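Local coordinates for protein lectin 2 (Agrocybe aegerita, PDB 4TQJ) that recognises non-reducing terminal N-acetylglucosamine, acting as a sugar-binding lectin built as a beta-propeller, at residues F175-T180 / G239-I244; V188-K193 / D214-D219; R295-G300 / V308-G313; V343-D348 / V363-G368. The protein carries 1 engineered substitution. All coordinates share one frame; numbering follows the deposited sequence.

Four contacts sample a single principle, the building of a beta-propeller from repeated four-stranded blades. Contact 1 joins two successive blades, whereas contacts 2, 3 and 4 each lie mainly within one blade and the loops at its ends. Contacts 1 and 2, with centres 15 Å apart, share neighbouring strands of one sheet, and Ile-243 of the first packs on Phe-216 of the second. Contact 1 also meets contact 3, through Ile-244 and Val-298. Contacts 3 and 4 repeat a theme: Asn-311 ND2 donates to Leu-235 O, and Asn-366 ND2 to Leu-290 O, each in the preceding blade. Contacts 2 and 4 lie on opposite sides of the chain's centre, about 34 Å apart between centres.

Contact 1: F175-T180 / G239-I244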
loop_
_atom_site.group_PDB
_atom_site.type_symbol
_atom_site.label_atom_id
_atom_site.label_comp_id
_atom_site.label_asym_id
_atom_site.label_seq_id
_atom_site.Cartn_x
_atom_site.Cartn_y
_atom_site.Cartn_z
ATOM N N PHE A 175 -26.020 2.666 11.918
ATOM C CA PHE A 175 -24.777 2.924 11.198
ATOM C C PHE A 175 -23.892 3.862 12.015
ATOM O O PHE A 175 -24.336 4.458 12.988
ATOM C CB PHE A 175 -25.055 3.602 9.846
ATOM C CG PHE A 175 -25.957 2.831 8.912
ATOM C CD1 PHE A 175 -26.660 3.511 7.918
ATOM C CD2 PHE A 175 -26.072 1.453 8.978
ATOM C CE1 PHE A 175 -27.477 2.839 7.029
ATOM C CE2 PHE A 175 -26.888 0.771 8.086
ATOM C CZ PHE A 175 -27.589 1.471 7.107
ATOM N N LEU A 176 -22.643 4.014 11.595
ATOM C CA LEU A 176 -21.743 4.982 12.198
ATOM C C LEU A 176 -21.260 5.887 11.075
ATOM O O LEU A 176 -20.864 5.408 10.031
ATOM C CB LEU A 176 -20.559 4.289 12.859
ATOM C CG LEU A 176 -20.844 3.279 13.977
ATOM C CD1 LEU A 176 -19.555 2.514 14.340
ATOM C CD2 LEU A 176 -21.459 3.968 15.192
ATOM N N ALA A 177 -21.336 7.194 11.282
ATOM C CA ALA A 177 -20.915 8.153 10.273
ATOM C C ALA A 177 -20.734 9.504 10.929
ATOM O O ALA A 177 -21.374 9.799 11.924
ATOM C CB ALA A 177 -21.957 8.247 9.161
ATOM N N ASP A 178 -19.872 10.334 10.364
ATOM C CA ASP A 178 -19.755 11.692 10.858
ATOM C C ASP A 178 -20.837 12.549 10.225
ATOM O O ASP A 178 -20.745 12.898 9.045
ATOM C CB ASP A 178 -18.380 12.278 10.539
ATOM C CG ASP A 178 -18.175 13.632 11.182
ATOM O OD1 ASP A 178 -19.034 14.033 11.992
ATOM O OD2 ASP A 178 -17.165 14.292 10.878
ATOM N N VAL A 179 -21.871 12.859 11.005
ATOM C CA VAL A 179 -22.933 13.749 10.549
ATOM C C VAL A 179 -22.825 15.121 11.222
ATOM O O VAL A 179 -23.322 16.112 10.690
ATOM C CB VAL A 179 -24.333 13.162 10.816
ATOM C CG1 VAL A 179 -24.506 11.825 10.110
ATOM C CG2 VAL A 179 -24.565 12.986 12.306
ATOM N N THR A 180 -22.178 15.191 12.385
ATOM C CA THR A 180 -22.067 16.472 13.098
ATOM C C THR A 180 -20.995 17.369 12.509
ATOM O O THR A 180 -21.000 18.576 12.740
ATOM C CB THR A 180 -21.744 16.307 14.590
ATOM O OG1 THR A 180 -20.443 15.724 14.736
ATOM C CG2 THR A 180 -22.790 15.447 15.288
ATOM N N GLY A 239 -17.924 16.870 3.467
ATOM C CA GLY A 239 -17.278 15.962 4.398
ATOM C C GLY A 239 -18.184 15.374 5.468
ATOM O O GLY A 239 -17.731 14.547 6.264
ATOM N N THR A 240 -19.450 15.794 5.503
ATOM C CA THR A 240 -20.421 15.196 6.419
ATOM C C THR A 240 -21.402 14.286 5.677
ATOM O O THR A 240 -21.664 14.470 4.474
ATOM C CB THR A 240 -21.215 16.251 7.250
ATOM O OG1 THR A 240 -22.099 16.985 6.403
ATOM C CG2 THR A 240 -20.260 17.226 7.953
ATOM N N ALA A 241 -21.936 13.305 6.404
ATOM C CA ALA A 241 -22.823 12.304 5.826
ATOM C C ALA A 241 -24.262 12.799 5.613
ATOM O O ALA A 241 -24.929 13.254 6.544
ATOM C CB ALA A 241 -22.820 11.053 6.689
ATOM N N ASP A 242 -24.724 12.697 4.376
ATOM C CA ASP A 242 -26.135 12.903 4.056
ATOM C C ASP A 242 -26.868 11.573 4.072
ATOM O O ASP A 242 -26.257 10.525 4.286
ATOM C CB ASP A 242 -26.249 13.592 2.702
ATOM C CG ASP A 242 -25.425 14.857 2.656
ATOM O OD1 ASP A 242 -25.891 15.861 3.214
ATOM O OD2 ASP A 242 -24.297 14.831 2.123
ATOM N N ILE A 243 -28.180 11.613 3.874
ATOM C CA ILE A 243 -28.958 10.389 3.892
ATOM C C ILE A 243 -29.686 10.174 2.575
ATOM O O ILE A 243 -30.242 11.107 2.001
ATOM C CB ILE A 243 -29.924 10.358 5.075
ATOM C CG1 ILE A 243 -29.120 10.224 6.372
ATOM C CG2 ILE A 243 -30.896 9.211 4.942
ATOM C CD1 ILE A 243 -29.956 10.332 7.598
ATOM N N ILE A 244 -29.644 8.939 2.085
ATOM C CA ILE A 244 -30.307 8.595 0.841
ATOM C C ILE A 244 -30.871 7.191 0.941
ATOM O O ILE A 244 -30.315 6.340 1.622
ATOM C CB ILE A 244 -29.354 8.745 -0.379
ATOM C CG1 ILE A 244 -30.060 8.377 -1.688
ATOM C CG2 ILE A 244 -28.081 7.916 -0.181
ATOM C CD1 ILE A 244 -29.327 8.857 -2.952
HETATM O O HOH W 1 -15.650 13.539 8.449
#
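An interface between two consecutive propeller blades is formed where Ala-177, Asp-178 and Val-179 meet Thr-240 and Ala-241. Ala-177 ends strand 173-177, the first strand of its four-stranded blade, and Asp-178 and Val-179 follow it; Thr-240 and Ala-241 lead into strand 242-246 of the next blade. The contact is small and buried, with 220 Å² covered between the two segments. One direct hydrogen bond ties the backbones: Ala-241 N donates to Asp-178 O at 2.9 Å, with an N-H...O angle of 161°. The same oxygen also receives a CA-H...O contact from Thr-240 CA at 3.5 Å, so it is approached by two successive residues of the facing loop.

Beside this bond, the methyl of Ala-241 meets two apolar neighbours that lie to the same side of it. Its CB lies 3.8 Å from Ala-177 CB and 3.9 Å from Val-179 CG1. The valine presents that branch because CG1 stands anti to its own carbonyl carbon (chi1 -59°), alongside the backbone N.

Farther along, water 1 makes a second, indirect link. It donates to Asp-178 OD2 at 3.0 Å and to Gly-239 O at 3.2 Å; Gly-239 O has Ser-2 OG as a partner as well. The carboxylate is mainly engaged in its own turn, where OD2 accepts from Gly-183 N and OD1 from Gly-181 N. Asn-256 ND2 reaches in from the second blade and donates to both Val-179 O and Ala-241 O, bridging the two segments.

The chemistry implies a buried seam in which Asp-178 O, Val-179 O and both Ala-241 N and O are satisfied by one backbone bond and one amide, with methyl groups packed closely beside them.

Contact 2: V188-K193 / D214-D219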
loop_
_atom_site.group_PDB
_atom_site.type_symbol
_atom_site.label_atom_id
_atom_site.label_comp_id
_atom_site.label_asym_id
_atom_site.label_seq_id
_atom_site.Cartn_x
_atom_site.Cartn_y
_atom_site.Cartn_z
ATOM N N VAL A 188 -25.904 6.756 13.845
ATOM C CA VAL A 188 -27.078 7.084 13.059
ATOM C C VAL A 188 -28.025 5.898 13.092
ATOM O O VAL A 188 -27.694 4.834 12.575
ATOM C CB VAL A 188 -26.712 7.355 11.600
ATOM C CG1 VAL A 188 -27.969 7.656 10.806
ATOM C CG2 VAL A 188 -25.704 8.503 11.506
ATOM N N GLY A 189 -29.203 6.084 13.680
ATOM C CA GLY A 189 -30.165 5.003 13.791
ATOM C C GLY A 189 -31.507 5.286 13.132
ATOM O O GLY A 189 -32.142 6.299 13.419
ATOM N N PHE A 190 -31.933 4.388 12.245
ATOM C CA PHE A 190 -33.233 4.505 11.593
ATOM C C PHE A 190 -34.218 3.694 12.421
ATOM O O PHE A 190 -34.271 2.478 12.301
ATOM C CB PHE A 190 -33.180 3.958 10.160
ATOM C CG PHE A 190 -32.283 4.740 9.239
ATOM C CD1 PHE A 190 -32.825 5.497 8.197
ATOM C CD2 PHE A 190 -30.902 4.722 9.408
ATOM C CE1 PHE A 190 -32.010 6.209 7.353
ATOM C CE2 PHE A 190 -30.066 5.443 8.562
ATOM C CZ PHE A 190 -30.619 6.194 7.536
ATOM N N GLY A 191 -34.967 4.368 13.283
ATOM C CA GLY A 191 -35.866 3.698 14.209
ATOM C C GLY A 191 -37.270 3.459 13.673
ATOM O O GLY A 191 -37.472 3.211 12.477
ATOM N N ASP A 192 -38.258 3.514 14.561
ATOM C CA ASP A 192 -39.626 3.289 14.137
ATOM C C ASP A 192 -40.196 4.537 13.463
ATOM O O ASP A 192 -40.664 4.472 12.328
ATOM C CB ASP A 192 -40.499 2.846 15.319
ATOM C CG ASP A 192 -40.317 1.378 15.662
ATOM O OD1 ASP A 192 -40.175 0.540 14.740
ATOM O OD2 ASP A 192 -40.308 1.049 16.863
ATOM N N LYS A 193 -40.126 5.673 14.151
ATOM C CA LYS A 193 -40.713 6.900 13.638
ATOM C C LYS A 193 -39.716 8.019 13.313
ATOM O O LYS A 193 -40.116 9.050 12.798
ATOM C CB LYS A 193 -41.808 7.385 14.599
ATOM C CG LYS A 193 -42.714 6.227 15.058
ATOM C CD LYS A 193 -44.161 6.631 15.157
ATOM C CE LYS A 193 -44.620 7.347 13.908
ATOM N NZ LYS A 193 -45.727 6.650 13.204
ATOM N N ASP A 214 -38.176 12.761 10.211
ATOM C CA ASP A 214 -39.390 11.978 10.420
ATOM C C ASP A 214 -39.718 11.243 9.130
ATOM O O ASP A 214 -40.746 11.499 8.494
ATOM C CB ASP A 214 -40.565 12.876 10.836
ATOM C CG ASP A 214 -40.298 13.633 12.127
ATOM O OD1 ASP A 214 -39.455 13.186 12.929
ATOM O OD2 ASP A 214 -40.943 14.679 12.346
ATOM N N ASN A 215 -38.815 10.350 8.742
ATOM C CA ASN A 215 -38.859 9.676 7.451
ATOM C C ASN A 215 -37.753 8.605 7.407
ATOM O O ASN A 215 -37.022 8.412 8.388
ATOM C CB ASN A 215 -38.705 10.690 6.301
ATOM C CG ASN A 215 -39.566 10.341 5.080
ATOM O OD1 ASN A 215 -39.749 9.172 4.746
ATOM N ND2 ASN A 215 -40.094 11.370 4.410
ATOM N N PHE A 216 -37.657 7.899 6.286
ATOM C CA PHE A 216 -36.705 6.809 6.128
ATOM C C PHE A 216 -36.885 5.680 7.149
ATOM O O PHE A 216 -35.964 4.898 7.378
ATOM C CB PHE A 216 -35.257 7.327 6.179
ATOM C CG PHE A 216 -34.915 8.296 5.082
ATOM C CD1 PHE A 216 -34.836 7.877 3.760
ATOM C CD2 PHE A 216 -34.657 9.626 5.370
ATOM C CE1 PHE A 216 -34.511 8.772 2.749
ATOM C CE2 PHE A 216 -34.333 10.524 4.369
ATOM C CZ PHE A 216 -34.265 10.107 3.052
ATOM N N CYS A 217 -38.062 5.576 7.754
ATOM C CA CYS A 217 -38.271 4.575 8.794
ATOM C C CYS A 217 -39.494 3.704 8.530
ATOM O O CYS A 217 -40.393 4.063 7.763
ATOM C CB CYS A 217 -38.407 5.246 10.165
ATOM S SG CYS A 217 -36.910 6.027 10.732
ATOM N N ILE A 218 -39.530 2.561 9.186
ATOM C CA ILE A 218 -40.586 1.590 8.935
ATOM C C ILE A 218 -41.983 2.181 9.198
ATOM O O ILE A 218 -42.930 1.891 8.472
ATOM C CB ILE A 218 -40.337 0.297 9.734
ATOM C CG1 ILE A 218 -41.357 -0.781 9.355
ATOM C CG2 ILE A 218 -40.274 0.585 11.242
ATOM C CD1 ILE A 218 -40.900 -2.165 9.730
ATOM N N ASP A 219 -42.094 3.039 10.210
ATOM C CA ASP A 219 -43.371 3.670 10.532
ATOM C C ASP A 219 -43.356 5.177 10.326
ATOM O O ASP A 219 -44.127 5.910 10.951
ATOM C CB ASP A 219 -43.816 3.308 11.954
ATOM C CG ASP A 219 -44.377 1.917 12.034
ATOM O OD1 ASP A 219 -44.796 1.407 10.972
ATOM O OD2 ASP A 219 -44.397 1.329 13.133
HETATM O O HOH W 2 -36.778 1.894 10.126
#
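Asp-214 begins the approach with its backbone, its CA lying 3.8 Å from Lys-193 O; its carboxylate turns to His-194, whose ND1 is hydrogen-bonded to OD1. At Asn-215 the side chain folds back on its own loop, OD1 accepting from Phe-216 N and also from Trp-223 NE1. Phe-216 follows with positive phi (59°). Its O, which accepts from Arg-230 NH1, lies at the edge of the Phe-190 ring, near its plane, 3.3 Å from Phe-190 CD1, while Phe-216 CB meets the same edge at Phe-190 CE1, 3.6 Å away. The two phenylalanine side chains run side by side, and Phe-190 packs on Ile-243 of the next blade.

This is the place where a blade of the propeller ends: the loop after its outermost strand, 210-213, folds against the end of strand 186-190 and the turn that leads to strand 195-198, before the chain moves on to strand 230-233.

Cys-217 CB faces two carbonyl oxygens together, 3.2 Å from Gly-191 O and from Asp-192 O, a tight fit. Ile-218 N donates to water 2, which is also hydrogen-bonded to Gly-191 O. The isoleucine's CG2 touches Asp-192 OD1, an atom already held by His-172 NE2 and a salt bridge to Arg-171. Finally, Asp-219 N donates to Asp-192 O at 2.9 Å, and Asp-219 O receives Lys-193 NZ, also at 2.9 Å, from a lysine chain bent at three successive torsions.

Contact 3: R295-G300 / V308-G313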
loop_
_atom_site.group_PDB
_atom_site.type_symbol
_atom_site.label_atom_id
_atom_site.label_comp_id
_atom_site.label_asym_id
_atom_site.label_seq_id
_atom_site.Cartn_x
_atom_site.Cartn_y
_atom_site.Cartn_z
ATOM N N ARG A 295 -18.294 13.103 -3.907
ATOM C CA ARG A 295 -19.752 13.065 -3.754
ATOM C C ARG A 295 -20.295 11.694 -4.143
ATOM O O ARG A 295 -19.890 11.131 -5.147
ATOM C CB ARG A 295 -20.434 14.142 -4.600
ATOM C CG ARG A 295 -20.425 15.523 -3.982
ATOM C CD ARG A 295 -19.141 16.287 -4.319
ATOM N NE ARG A 295 -19.318 17.718 -4.099
ATOM C CZ ARG A 295 -18.351 18.625 -4.209
ATOM N NH1 ARG A 295 -17.114 18.254 -4.535
ATOM N NH2 ARG A 295 -18.627 19.905 -3.996
ATOM N N GLY A 296 -21.224 11.166 -3.356
ATOM C CA GLY A 296 -21.750 9.842 -3.643
ATOM C C GLY A 296 -22.637 9.784 -4.878
ATOM O O GLY A 296 -23.512 10.638 -5.069
ATOM N N ASP A 297 -22.418 8.759 -5.698
ATOM C CA ASP A 297 -23.246 8.475 -6.858
ATOM C C ASP A 297 -24.039 7.199 -6.607
ATOM O O ASP A 297 -23.642 6.365 -5.788
ATOM C CB ASP A 297 -22.366 8.329 -8.100
ATOM C CG ASP A 297 -21.511 9.543 -8.323
ATOM O OD1 ASP A 297 -22.099 10.616 -8.558
ATOM O OD2 ASP A 297 -20.268 9.440 -8.232
ATOM N N VAL A 298 -25.174 7.067 -7.280
ATOM C CA VAL A 298 -26.032 5.896 -7.108
ATOM C C VAL A 298 -25.738 4.835 -8.153
ATOM O O VAL A 298 -25.764 5.117 -9.358
ATOM C CB VAL A 298 -27.533 6.274 -7.158
ATOM C CG1 VAL A 298 -28.401 5.045 -6.918
ATOM C CG2 VAL A 298 -27.835 7.359 -6.114
ATOM N N VAL A 299 -25.451 3.619 -7.679
ATOM C CA VAL A 299 -25.126 2.495 -8.546
ATOM C C VAL A 299 -26.051 1.312 -8.269
ATOM O O VAL A 299 -26.243 0.918 -7.118
ATOM C CB VAL A 299 -23.695 1.981 -8.306
ATOM C CG1 VAL A 299 -23.379 0.865 -9.303
ATOM C CG2 VAL A 299 -22.679 3.123 -8.385
ATOM N N GLY A 300 -26.610 0.729 -9.320
ATOM C CA GLY A 300 -27.535 -0.378 -9.145
ATOM C C GLY A 300 -27.361 -1.488 -10.160
ATOM O O GLY A 300 -27.304 -1.238 -11.360
ATOM N N VAL A 308 -26.497 3.696 -13.319
ATOM C CA VAL A 308 -25.863 4.696 -12.472
ATOM C C VAL A 308 -26.567 6.031 -12.627
ATOM O O VAL A 308 -26.982 6.399 -13.728
ATOM C CB VAL A 308 -24.372 4.880 -12.841
ATOM C CG1 VAL A 308 -23.814 6.129 -12.203
ATOM C CG2 VAL A 308 -23.552 3.622 -12.476
ATOM N N ALA A 309 -26.721 6.744 -11.520
ATOM C CA ALA A 309 -27.131 8.139 -11.576
ATOM C C ALA A 309 -26.034 8.948 -10.913
ATOM O O ALA A 309 -25.691 8.707 -9.759
ATOM C CB ALA A 309 -28.456 8.360 -10.875
ATOM N N LEU A 310 -25.469 9.888 -11.656
ATOM C CA LEU A 310 -24.381 10.715 -11.153
ATOM C C LEU A 310 -24.866 11.972 -10.437
ATOM O O LEU A 310 -25.768 12.673 -10.908
ATOM C CB LEU A 310 -23.439 11.106 -12.289
ATOM C CG LEU A 310 -22.730 9.953 -12.999
ATOM C CD1 LEU A 310 -21.898 10.500 -14.155
ATOM C CD2 LEU A 310 -21.866 9.132 -12.017
ATOM N N ASN A 311 -24.239 12.235 -9.293
ATOM C CA ASN A 311 -24.465 13.413 -8.467
ATOM C C ASN A 311 -23.919 14.636 -9.186
ATOM O O ASN A 311 -22.798 14.604 -9.694
ATOM C CB ASN A 311 -23.713 13.210 -7.144
ATOM C CG ASN A 311 -24.090 14.218 -6.073
ATOM O OD1 ASN A 311 -24.331 15.390 -6.351
ATOM N ND2 ASN A 311 -24.116 13.757 -4.820
ATOM N N ASN A 312 -24.704 15.707 -9.247
ATOM C CA ASN A 312 -24.260 16.932 -9.909
ATOM C C ASN A 312 -23.159 17.595 -9.068
ATOM O O ASN A 312 -22.426 18.474 -9.542
ATOM C CB ASN A 312 -25.450 17.894 -10.146
ATOM C CG ASN A 312 -26.405 17.388 -11.224
ATOM O OD1 ASN A 312 -25.968 16.945 -12.287
ATOM N ND2 ASN A 312 -27.713 17.436 -10.947
ATOM N N GLY A 313 -23.056 17.161 -7.815
ATOM C CA GLY A 313 -22.068 17.685 -6.897
ATOM C C GLY A 313 -22.692 18.361 -5.689
ATOM O O GLY A 313 -21.999 18.721 -4.742
HETATM O O HOH W 3 -21.719 21.059 -3.157
HETATM O O HOH W 4 -20.560 12.832 -8.827
#
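The guanidinium of Arg-295 is met at its edge by Gly-313 O, which accepts from NE at 2.9 Å and stands 27° out of the guanidinium plane. Water 3 lies at the edge too, in plane, donating to Gly-313 O and accepting weakly from Arg-295 NH2. A second flat group is the amide of Asn-311: Asn-311 ND2 donates to Gly-296 O, which lies almost in the amide plane, at 3.2 Å. CG of this asparagine is anti to its backbone N (chi1 -168°), which carries the amide across to Gly-296. The carboxylate of Asp-297 is turned 83° from that amide, and its OD1 accepts from Asn-311 N at 2.8 Å, while OD2 accepts from Leu-290 N.

These groups finish a beta hairpin, the second and third strands of a propeller blade. Val-298 and Ala-309 form an antiparallel hydrogen-bonded pair, with Val-298 N to Ala-309 O at 3.0 Å and Ala-309 N to Val-298 O at 2.9 Å. Val-299 and Val-308 are the next, non-hydrogen-bonded pair; Val-299 CG1 and Val-308 CG2 are 4.2 Å apart.

Farther along, Asn-311 OD1 accepts from Gly-313 N, making an Asx turn, and takes a second donor in Gly-315 N.

Contact 4: V343-D348 / V363-G368; sequences VDLTGD and VSYNDG
Leu-345, Thr-346 and Asp-348 face Val-363, Tyr-365 and Gly-368 on segments whose touching parts, taken end to end, run 8° apart, yet no direct hydrogen bond crosses between them. A water takes that role: water 5 is hydrogen-bonded to Asp-348 OD2 at 2.8 Å and Asn-366 O at 2.7 Å. The same carboxylate oxygen of Asp-348 lies 3.6 Å from Gly-368 CA, and its partner OD1 accepts from Cys-350 N.

The rest is apolar. Leu-345 CD1 meets Val-363 CG2 tip to tip at 3.5 Å; the valine offers this methyl because CG2 is anti to its backbone N. From the loop, Thr-346 CG2 comes obliquely to Tyr-365, 3.6 Å from CD1, and Leu-345 CD1 touches the neighbouring CE1 at 4.1 Å. Tyr-365 also packs on Val-36 of the second subunit, and Gly-347 O accepts from Asn-91 ND2 of that subunit, so this blade corner adjoins the dimer interface.

Each segment is shaped by an Asx turn: Asp-344 OD1 accepts from Thr-346 N at 3.2 Å, and Asn-366 OD1 from Gly-368 N at 2.9 Å. An aspartate-led, glycine-containing loop between the first two strands of a propeller blade, set beside the third strand and what follows it, is consistent with the FG-GAP-like repeat to which 343-348 is assigned.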
loop_
_atom_site.group_PDB
_atom_site.type_symbol
_atom_site.label_atom_id
_atom_site.label_comp_id
_atom_site.label_asym_id
_atom_site.label_seq_id
_atom_site.Cartn_x
_atom_site.Cartn_y
_atom_site.Cartn_z
ATOM N N VAL A 343 -16.011 -0.365 -5.756
ATOM C CA VAL A 343 -14.867 0.181 -5.017
ATOM C C VAL A 343 -13.753 0.604 -5.973
ATOM O O VAL A 343 -13.634 0.066 -7.055
ATOM C CB VAL A 343 -14.269 -0.854 -4.013
ATOM C CG1 VAL A 343 -15.237 -1.165 -2.868
ATOM C CG2 VAL A 343 -13.840 -2.119 -4.726
ATOM N N ASP A 344 -12.924 1.553 -5.560
ATOM C CA ASP A 344 -11.791 1.964 -6.374
ATOM C C ASP A 344 -10.718 0.884 -6.292
ATOM O O ASP A 344 -10.250 0.532 -5.204
ATOM C CB ASP A 344 -11.239 3.311 -5.885
ATOM C CG ASP A 344 -10.259 3.937 -6.857
ATOM O OD1 ASP A 344 -10.237 3.501 -8.033
ATOM O OD2 ASP A 344 -9.513 4.872 -6.443
ATOM N N LEU A 345 -10.355 0.342 -7.446
ATOM C CA LEU A 345 -9.276 -0.633 -7.538
ATOM C C LEU A 345 -8.013 -0.014 -8.129
ATOM O O LEU A 345 -6.960 -0.667 -8.171
ATOM C CB LEU A 345 -9.698 -1.801 -8.420
ATOM C CG LEU A 345 -10.879 -2.620 -7.936
ATOM C CD1 LEU A 345 -11.363 -3.574 -9.053
ATOM C CD2 LEU A 345 -10.474 -3.372 -6.684
ATOM N N THR A 346 -8.117 1.236 -8.591
ATOM C CA THR A 346 -7.076 1.797 -9.460
ATOM C C THR A 346 -6.490 3.146 -9.043
ATOM O O THR A 346 -5.720 3.736 -9.794
ATOM C CB THR A 346 -7.587 1.958 -10.905
ATOM O OG1 THR A 346 -8.525 3.042 -10.951
ATOM C CG2 THR A 346 -8.240 0.685 -11.383
ATOM N N GLY A 347 -6.875 3.649 -7.873
ATOM C CA GLY A 347 -6.284 4.863 -7.338
ATOM C C GLY A 347 -6.716 6.201 -7.919
ATOM O O GLY A 347 -6.105 7.231 -7.606
ATOM N N ASP A 348 -7.751 6.217 -8.758
ATOM C CA ASP A 348 -8.196 7.481 -9.327
ATOM C C ASP A 348 -9.428 8.079 -8.615
ATOM O O ASP A 348 -9.953 9.093 -9.047
ATOM C CB ASP A 348 -8.437 7.351 -10.839
ATOM C CG ASP A 348 -9.693 6.555 -11.166
ATOM O OD1 ASP A 348 -10.200 5.849 -10.267
ATOM O OD2 ASP A 348 -10.165 6.630 -12.319
ATOM N N VAL A 363 -14.139 -7.964 -13.735
ATOM C CA VAL A 363 -13.954 -6.594 -13.321
ATOM C C VAL A 363 -14.220 -5.696 -14.514
ATOM O O VAL A 363 -13.958 -6.067 -15.654
ATOM C CB VAL A 363 -12.516 -6.388 -12.749
ATOM C CG1 VAL A 363 -11.481 -6.570 -13.835
ATOM C CG2 VAL A 363 -12.357 -5.021 -12.103
ATOM N N SER A 364 -14.772 -4.521 -14.250
ATOM C CA SER A 364 -14.823 -3.484 -15.258
ATOM C C SER A 364 -14.336 -2.189 -14.632
ATOM O O SER A 364 -14.774 -1.825 -13.544
ATOM C CB SER A 364 -16.247 -3.327 -15.800
ATOM O OG SER A 364 -16.372 -2.125 -16.528
ATOM N N TYR A 365 -13.432 -1.495 -15.317
ATOM C CA TYR A 365 -12.826 -0.303 -14.759
ATOM C C TYR A 365 -13.524 0.989 -15.147
ATOM O O TYR A 365 -13.905 1.184 -16.300
ATOM C CB TYR A 365 -11.333 -0.247 -15.097
ATOM C CG TYR A 365 -10.590 -1.438 -14.558
ATOM C CD1 TYR A 365 -10.390 -1.587 -13.194
ATOM C CD2 TYR A 365 -10.132 -2.443 -15.402
ATOM C CE1 TYR A 365 -9.729 -2.686 -12.686
ATOM C CE2 TYR A 365 -9.469 -3.551 -14.904
ATOM C CZ TYR A 365 -9.268 -3.664 -13.544
ATOM O OH TYR A 365 -8.615 -4.757 -13.030
ATOM N N ASN A 366 -13.696 1.861 -14.158
ATOM C CA ASN A 366 -14.259 3.189 -14.365
ATOM C C ASN A 366 -13.298 3.957 -15.245
ATOM O O ASN A 366 -12.089 3.774 -15.131
ATOM C CB ASN A 366 -14.411 3.881 -13.008
ATOM C CG ASN A 366 -15.262 5.132 -13.069
ATOM O OD1 ASN A 366 -15.140 5.945 -13.986
ATOM N ND2 ASN A 366 -16.130 5.300 -12.071
ATOM N N ASP A 367 -13.807 4.801 -16.135
ATOM C CA ASP A 367 -12.903 5.512 -17.043
ATOM C C ASP A 367 -12.415 6.835 -16.440
ATOM O O ASP A 367 -11.688 7.585 -17.081
ATOM C CB ASP A 367 -13.543 5.724 -18.429
ATOM C CG ASP A 367 -14.666 6.753 -18.409
ATOM O OD1 ASP A 367 -15.087 7.192 -19.501
ATOM O OD2 ASP A 367 -15.114 7.131 -17.305
ATOM N N GLY A 368 -12.801 7.108 -15.198
ATOM C CA GLY A 368 -12.453 8.358 -14.553
ATOM C C GLY A 368 -13.563 9.389 -14.678
ATOM O O GLY A 368 -13.467 10.492 -14.132
HETATM O O HOH W 5 -11.107 4.026 -12.593
#